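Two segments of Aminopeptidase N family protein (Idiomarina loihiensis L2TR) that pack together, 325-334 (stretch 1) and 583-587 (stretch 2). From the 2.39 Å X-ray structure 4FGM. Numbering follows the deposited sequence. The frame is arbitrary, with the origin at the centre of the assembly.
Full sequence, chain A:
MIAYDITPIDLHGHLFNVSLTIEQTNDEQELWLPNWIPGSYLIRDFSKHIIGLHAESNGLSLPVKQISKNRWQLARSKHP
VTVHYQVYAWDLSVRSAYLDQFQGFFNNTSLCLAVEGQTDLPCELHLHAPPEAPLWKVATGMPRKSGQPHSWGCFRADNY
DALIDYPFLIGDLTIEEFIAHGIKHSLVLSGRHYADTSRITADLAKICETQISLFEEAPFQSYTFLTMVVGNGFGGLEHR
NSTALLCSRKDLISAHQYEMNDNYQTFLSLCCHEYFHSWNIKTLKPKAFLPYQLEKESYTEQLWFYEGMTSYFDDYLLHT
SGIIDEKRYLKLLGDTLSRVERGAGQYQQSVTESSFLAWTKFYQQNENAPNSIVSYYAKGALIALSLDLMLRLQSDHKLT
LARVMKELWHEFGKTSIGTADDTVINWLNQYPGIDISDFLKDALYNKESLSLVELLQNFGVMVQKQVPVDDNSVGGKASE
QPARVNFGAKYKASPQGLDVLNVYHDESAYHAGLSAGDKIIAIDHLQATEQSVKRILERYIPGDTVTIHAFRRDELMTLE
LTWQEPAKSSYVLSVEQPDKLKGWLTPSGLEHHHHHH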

# COMPACT_ATOMS: atom_id res chain seq x y z
N ASP A 325 -12.14 -17.09 9.51
CA ASP A 325 -12.72 -18.29 8.91
C ASP A 325 -12.93 -18.10 7.41
O ASP A 325 -12.63 -17.04 6.86
CB ASP A 325 -14.06 -18.64 9.58
CG ASP A 325 -15.10 -17.55 9.43
OD1 ASP A 325 -15.21 -16.97 8.33
OD2 ASP A 325 -15.81 -17.28 10.42
N GLU A 326 -13.46 -19.13 6.75
CA GLU A 326 -13.67 -19.05 5.31
C GLU A 326 -14.79 -18.09 4.91
O GLU A 326 -14.82 -17.62 3.77
CB GLU A 326 -13.95 -20.46 4.73
CG GLU A 326 -15.41 -20.76 4.40
CD GLU A 326 -16.26 -21.04 5.62
OE1 GLU A 326 -15.71 -21.01 6.75
OE2 GLU A 326 -17.47 -21.29 5.46
N LYS A 327 -15.71 -17.80 5.83
CA LYS A 327 -16.80 -16.88 5.53
C LYS A 327 -16.22 -15.47 5.36
O LYS A 327 -16.49 -14.79 4.37
CB LYS A 327 -17.84 -16.90 6.65
CG LYS A 327 -18.64 -18.21 6.77
CD LYS A 327 -19.61 -18.39 5.61
CE LYS A 327 -20.44 -19.67 5.75
NZ LYS A 327 -20.03 -20.76 4.81
N ARG A 328 -15.43 -15.04 6.33
CA ARG A 328 -14.80 -13.72 6.27
C ARG A 328 -13.89 -13.63 5.06
O ARG A 328 -13.88 -12.63 4.34
CB ARG A 328 -13.97 -13.46 7.53
CG ARG A 328 -14.79 -12.95 8.69
CD ARG A 328 -13.93 -12.64 9.89
NE ARG A 328 -14.66 -11.79 10.83
CZ ARG A 328 -15.01 -10.54 10.57
NH1 ARG A 328 -14.69 -9.97 9.42
NH2 ARG A 328 -15.68 -9.84 11.48
N TYR A 329 -13.12 -14.69 4.83
CA TYR A 329 -12.20 -14.69 3.70
C TYR A 329 -12.92 -14.54 2.37
O TYR A 329 -12.52 -13.72 1.53
CB TYR A 329 -11.36 -15.96 3.67
CG TYR A 329 -10.52 -16.00 2.42
CD1 TYR A 329 -9.47 -15.09 2.24
CD2 TYR A 329 -10.86 -16.83 1.35
CE1 TYR A 329 -8.80 -15.00 1.03
CE2 TYR A 329 -10.20 -16.74 0.14
CZ TYR A 329 -9.17 -15.81 -0.02
OH TYR A 329 -8.56 -15.67 -1.25
N LEU A 330 -13.98 -15.32 2.16
CA LEU A 330 -14.72 -15.27 0.90
C LEU A 330 -15.43 -13.94 0.68
O LEU A 330 -15.68 -13.56 -0.46
CB LEU A 330 -15.71 -16.44 0.80
CG LEU A 330 -15.11 -17.81 0.46
CD1 LEU A 330 -16.21 -18.85 0.40
CD2 LEU A 330 -14.37 -17.75 -0.87
N LYS A 331 -15.75 -13.24 1.76
CA LYS A 331 -16.39 -11.94 1.62
C LYS A 331 -15.32 -11.02 1.04
O LYS A 331 -15.58 -10.25 0.11
CB LYS A 331 -16.86 -11.40 2.97
CG LYS A 331 -17.39 -9.97 2.88
CD LYS A 331 -17.55 -9.35 4.26
CE LYS A 331 -17.80 -7.85 4.15
NZ LYS A 331 -17.89 -7.20 5.49
N LEU A 332 -14.11 -11.12 1.58
CA LEU A 332 -12.99 -10.31 1.10
C LEU A 332 -12.69 -10.63 -0.36
O LEU A 332 -12.35 -9.74 -1.14
CB LEU A 332 -11.74 -10.56 1.96
CG LEU A 332 -11.76 -10.04 3.40
CD1 LEU A 332 -10.54 -10.56 4.16
CD2 LEU A 332 -11.78 -8.51 3.39
N LEU A 333 -12.83 -11.90 -0.72
CA LEU A 333 -12.57 -12.34 -2.10
C LEU A 333 -13.62 -11.75 -3.03
O LEU A 333 -13.31 -11.24 -4.10
CB LEU A 333 -12.60 -13.86 -2.20
CG LEU A 333 -11.48 -14.53 -3.01
CD1 LEU A 333 -11.82 -16.00 -3.22
CD2 LEU A 333 -11.32 -13.83 -4.35
N GLY A 334 -14.88 -11.84 -2.61
CA GLY A 334 -15.96 -11.29 -3.41
C GLY A 334 -15.80 -9.79 -3.56
O GLY A 334 -16.12 -9.24 -4.62
N GLY A 583 -8.63 -28.55 1.03
CA GLY A 583 -7.64 -27.82 1.80
C GLY A 583 -7.34 -26.38 1.38
O GLY A 583 -6.55 -25.71 2.04
N TRP A 584 -7.92 -25.91 0.28
CA TRP A 584 -7.67 -24.54 -0.12
C TRP A 584 -8.28 -23.64 0.95
O TRP A 584 -7.72 -22.60 1.30
CB TRP A 584 -8.32 -24.23 -1.46
CG TRP A 584 -8.25 -22.78 -1.80
CD1 TRP A 584 -7.13 -21.99 -1.82
CD2 TRP A 584 -9.34 -21.93 -2.19
NE1 TRP A 584 -7.46 -20.70 -2.18
CE2 TRP A 584 -8.80 -20.64 -2.42
CE3 TRP A 584 -10.71 -22.14 -2.36
CZ2 TRP A 584 -9.60 -19.56 -2.82
CZ3 TRP A 584 -11.50 -21.06 -2.76
CH2 TRP A 584 -10.94 -19.79 -2.98
N LEU A 585 -9.42 -24.07 1.47
CA LEU A 585 -10.10 -23.34 2.54
C LEU A 585 -10.52 -24.36 3.60
O LEU A 585 -10.70 -25.54 3.30
CB LEU A 585 -11.34 -22.61 2.01
CG LEU A 585 -11.16 -21.51 0.97
CD1 LEU A 585 -12.51 -20.89 0.64
CD2 LEU A 585 -10.20 -20.45 1.50
N THR A 586 -10.67 -23.89 4.83
CA THR A 586 -11.07 -24.73 5.94
C THR A 586 -12.46 -24.31 6.40
O THR A 586 -12.64 -23.21 6.92
CB THR A 586 -10.09 -24.60 7.11
OG1 THR A 586 -8.80 -25.06 6.71
CG2 THR A 586 -10.58 -25.41 8.30
N PRO A 587 -13.46 -25.18 6.23
CA PRO A 587 -14.85 -24.91 6.63
C PRO A 587 -15.07 -24.92 8.14
O PRO A 587 -14.17 -25.42 8.84
CB PRO A 587 -15.62 -26.01 5.92
CG PRO A 587 -14.67 -27.16 6.00
CD PRO A 587 -13.35 -26.52 5.61

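A helix can hold an irregular segment of chain without a single hydrogen bond between them, provided that the side chains of each fit the relief of the other. The packing of 583-587 against the opening turns of the helix at 326-334 is a compact example. The residues that touch are at least 251 apart in sequence, and their contact, burying 285 Å² in all, rests on shape.

The helical surface is built by spacing. Glu326, Tyr329, Leu330 and Leu333 recur at intervals of three and four residues, so they fall along one side of the helix, while Arg328, Lys331 and Leu332 are out of reach of the other segment. The regular backbone bonds, such as Leu333 N to Tyr329 O at 2.9 Å, keep that spacing fixed. At the start of the helix Asp325 caps the free amides: its OD1 accepts from Arg328 N at 2.8 Å and, through a weak bond, from Lys327 N at 2.7 Å.

The principal bump is Leu585. Its CA-to-CB bond points toward the helix, and its forked end fits between Tyr329 and Leu330: Leu585 CD2 lies 3.7 Å from Tyr329 CD2, and Leu585 CD1 lies 3.9 Å from Leu330 CD2. Its base is covered as well, since Leu585 CB sits 4.3 Å from Glu326 CB. Leu330 starts out sideways, but its end comes nearer and so can serve as one of the walls.

Trp584 extends the fit further along the helix. Its CA-to-CB bond also points sideways, yet the long indole carries its six-membered ring to the helix. There Trp584 CZ2 comes within 4.1 Å of Tyr329 CE2, an oblique approach of the two rings, and Trp584 CH2 lies 3.9 Å from Leu333 CD1, a methyl at the edge of the indole, near its plane. Tyr329 therefore acts as a shared ridge, touched by Leu585 and Trp584 at neighbouring atoms of its ring.

Toward the start of the helix, the Glu326 side chain meets backbone atoms of the other segment. Glu326 CB rests 3.8 Å from Thr586 O, and Glu326 OE1 lies 4.0 Å from Pro587 CA, whose own CA-to-CB bond points away. The carboxylate finds its charged partner within its own segment, in a salt bridge from Glu326 OE2 to Lys327 NZ at 2.7 Å. Across the interface, Glu326 contributes bulk, and no hydrogen bond joins the two segments.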